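Glycoside Hydrolase (Bacteroides uniformis, PDB 5TA0) probably hydrolyses agarose-derived galactans as a family 86 glycoside hydrolase, and is caught here as an engineered variant with a neoagaro-oligosaccharide bound. Local coordinates at residues P250-Q255 and M304-Q309. Sequence-based numbering, arbitrary orientation.
Sequences PDFELQ and MDMIEQ
Phe252 pushes its ring from the loop 250-255 against the helical segment 304-309, where Met306 and Ile307 receive it. Ile307 meets the far end of the ring: CG1 lies at the edge, near the ring plane, with Phe252 CZ 3.8 Å from Ile307 CG1, and the two side chains cross at about a right angle. With CG1 anti to its own carbonyl carbon (chi1 -66°), the end of Ile307 swings closer to the loop than its CB direction suggests. Met306 runs alongside in the reverse sense to Phe252. Its extended chain, CG anti to the backbone N (chi1 -162°), carries the sulfur back along the phenyl group, so that Met306 SD sits 3.9 Å from Phe252 CD2, while Met306 CB is equally close to that carbon. The sulfur is 5.0 Å from the centroid of the Phe252 ring and 64° off its normal, an oblique Met-aromatic contact. No hydrogen bond joins the segments; the contact is wholly apolar and buried. Phe603 of strand 602-609 also touches Phe252, and Tyr535 and Leu536 of strand 523-538 touch Met306. The arrangement is hydrophobic loop-on-helix packing: the loop following barrel strand 242-247 is seated on helix 298-315, beside the C-terminal beta-strands.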
loop_
_atom_site.group_PDB
_atom_site.type_symbol
_atom_site.label_atom_id
_atom_site.label_comp_id
_atom_site.label_asym_id
_atom_site.label_seq_id
_atom_site.Cartn_x
_atom_site.Cartn_y
_atom_site.Cartn_z
ATOM N N PRO A 250 -0.836 -9.653 6.839
ATOM C CA PRO A 250 -2.294 -9.746 7.026
ATOM C C PRO A 250 -2.826 -10.908 6.214
ATOM O O PRO A 250 -2.999 -10.782 4.997
ATOM C CB PRO A 250 -2.822 -8.368 6.526
ATOM C CG PRO A 250 -1.804 -7.935 5.559
ATOM C CD PRO A 250 -0.466 -8.488 6.006
ATOM N N ASP A 251 -3.001 -12.048 6.881
ATOM C CA ASP A 251 -3.256 -13.348 6.259
ATOM C C ASP A 251 -4.564 -13.928 6.797
ATOM O O ASP A 251 -4.584 -14.868 7.604
ATOM C CB ASP A 251 -2.081 -14.293 6.539
ATOM C CG ASP A 251 -0.768 -13.847 5.891
ATOM O OD1 ASP A 251 -0.782 -12.962 5.030
ATOM O OD2 ASP A 251 0.294 -14.431 6.223
ATOM N N PHE A 252 -5.676 -13.384 6.338
ATOM C CA PHE A 252 -6.934 -13.509 7.062
ATOM C C PHE A 252 -7.544 -14.907 7.031
ATOM O O PHE A 252 -8.242 -15.310 7.987
ATOM C CB PHE A 252 -7.938 -12.506 6.508
ATOM C CG PHE A 252 -7.558 -11.057 6.714
ATOM C CD1 PHE A 252 -6.559 -10.655 7.600
ATOM C CD2 PHE A 252 -8.245 -10.089 5.995
ATOM C CE1 PHE A 252 -6.293 -9.323 7.795
ATOM C CE2 PHE A 252 -7.961 -8.754 6.186
ATOM C CZ PHE A 252 -6.978 -8.369 7.071
ATOM N N GLU A 253 -7.280 -15.641 5.960
ATOM C CA GLU A 253 -7.915 -16.938 5.733
ATOM C C GLU A 253 -7.291 -18.028 6.580
ATOM O O GLU A 253 -7.861 -19.127 6.697
ATOM C CB GLU A 253 -7.877 -17.320 4.252
ATOM C CG GLU A 253 -6.603 -17.951 3.738
ATOM C CD GLU A 253 -5.431 -17.008 3.566
ATOM O OE1 GLU A 253 -5.520 -15.800 3.882
ATOM O OE2 GLU A 253 -4.385 -17.464 3.066
ATOM N N LEU A 254 -6.123 -17.799 7.127
ATOM C CA LEU A 254 -5.403 -18.894 7.832
ATOM C C LEU A 254 -6.213 -19.405 9.015
ATOM O O LEU A 254 -7.017 -18.696 9.617
ATOM C CB LEU A 254 -4.016 -18.444 8.278
ATOM C CG LEU A 254 -3.051 -18.084 7.145
ATOM C CD1 LEU A 254 -1.695 -17.735 7.734
ATOM C CD2 LEU A 254 -2.917 -19.147 6.075
ATOM N N GLN A 255 -5.981 -20.683 9.321
ATOM C CA GLN A 255 -6.762 -21.424 10.320
ATOM C C GLN A 255 -8.281 -21.303 10.109
ATOM O O GLN A 255 -9.048 -21.043 11.045
ATOM C CB GLN A 255 -6.346 -21.013 11.728
ATOM C CG GLN A 255 -4.917 -21.426 12.081
ATOM C CD GLN A 255 -3.853 -20.486 11.558
ATOM O OE1 GLN A 255 -3.946 -19.262 11.760
ATOM N NE2 GLN A 255 -2.843 -21.031 10.909
ATOM N N MET A 304 -8.132 -6.279 1.531
ATOM C CA MET A 304 -8.616 -4.888 1.700
ATOM C C MET A 304 -10.140 -4.799 1.789
ATOM O O MET A 304 -10.663 -4.076 2.629
ATOM C CB MET A 304 -8.053 -4.001 0.611
ATOM C CG MET A 304 -6.555 -3.834 0.695
ATOM S SD MET A 304 -5.837 -2.653 -0.465
ATOM C CE MET A 304 -5.992 -3.584 -1.958
ATOM N N ASP A 305 -10.836 -5.593 0.977
ATOM C CA ASP A 305 -12.308 -5.666 1.084
ATOM C C ASP A 305 -12.787 -6.130 2.456
ATOM O O ASP A 305 -13.811 -5.648 2.943
ATOM C CB ASP A 305 -12.920 -6.573 -0.004
ATOM C CG ASP A 305 -13.063 -5.887 -1.371
ATOM O OD1 ASP A 305 -12.574 -4.752 -1.554
ATOM O OD2 ASP A 305 -13.642 -6.530 -2.278
ATOM N N MET A 306 -12.072 -7.054 3.089
ATOM C CA MET A 306 -12.505 -7.550 4.371
ATOM C C MET A 306 -12.353 -6.519 5.476
ATOM O O MET A 306 -13.241 -6.343 6.303
ATOM C CB MET A 306 -11.736 -8.830 4.700
ATOM C CG MET A 306 -12.392 -9.650 5.780
ATOM S SD MET A 306 -11.888 -11.388 5.744
ATOM C CE MET A 306 -13.171 -12.107 6.778
ATOM N N ILE A 307 -11.230 -5.791 5.456
ATOM C CA ILE A 307 -11.046 -4.688 6.408
ATOM C C ILE A 307 -12.189 -3.670 6.233
ATOM O O ILE A 307 -12.831 -3.265 7.203
ATOM C CB ILE A 307 -9.682 -4.006 6.250
ATOM C CG1 ILE A 307 -8.545 -4.967 6.640
ATOM C CG2 ILE A 307 -9.609 -2.758 7.087
ATOM C CD1 ILE A 307 -7.171 -4.418 6.304
ATOM N N GLU A 308 -12.458 -3.270 4.990
ATOM C CA GLU A 308 -13.507 -2.270 4.742
ATOM C C GLU A 308 -14.887 -2.773 5.149
ATOM O O GLU A 308 -15.631 -2.042 5.804
ATOM C CB GLU A 308 -13.541 -1.892 3.274
ATOM C CG GLU A 308 -12.323 -1.116 2.809
ATOM C CD GLU A 308 -12.269 -0.913 1.303
ATOM O OE1 GLU A 308 -11.217 -0.388 0.829
ATOM O OE2 GLU A 308 -13.206 -1.313 0.562
ATOM N N GLN A 309 -15.221 -4.006 4.752
ATOM C CA GLN A 309 -16.560 -4.520 5.038
ATOM C C GLN A 309 -16.812 -4.682 6.530
ATOM O O GLN A 309 -17.898 -4.327 7.019
ATOM C CB GLN A 309 -16.776 -5.858 4.329
ATOM C CG GLN A 309 -18.084 -6.586 4.673
ATOM C CD GLN A 309 -19.315 -5.900 4.115
ATOM O OE1 GLN A 309 -19.641 -6.027 2.941
ATOM N NE2 GLN A 309 -19.999 -5.169 4.962
#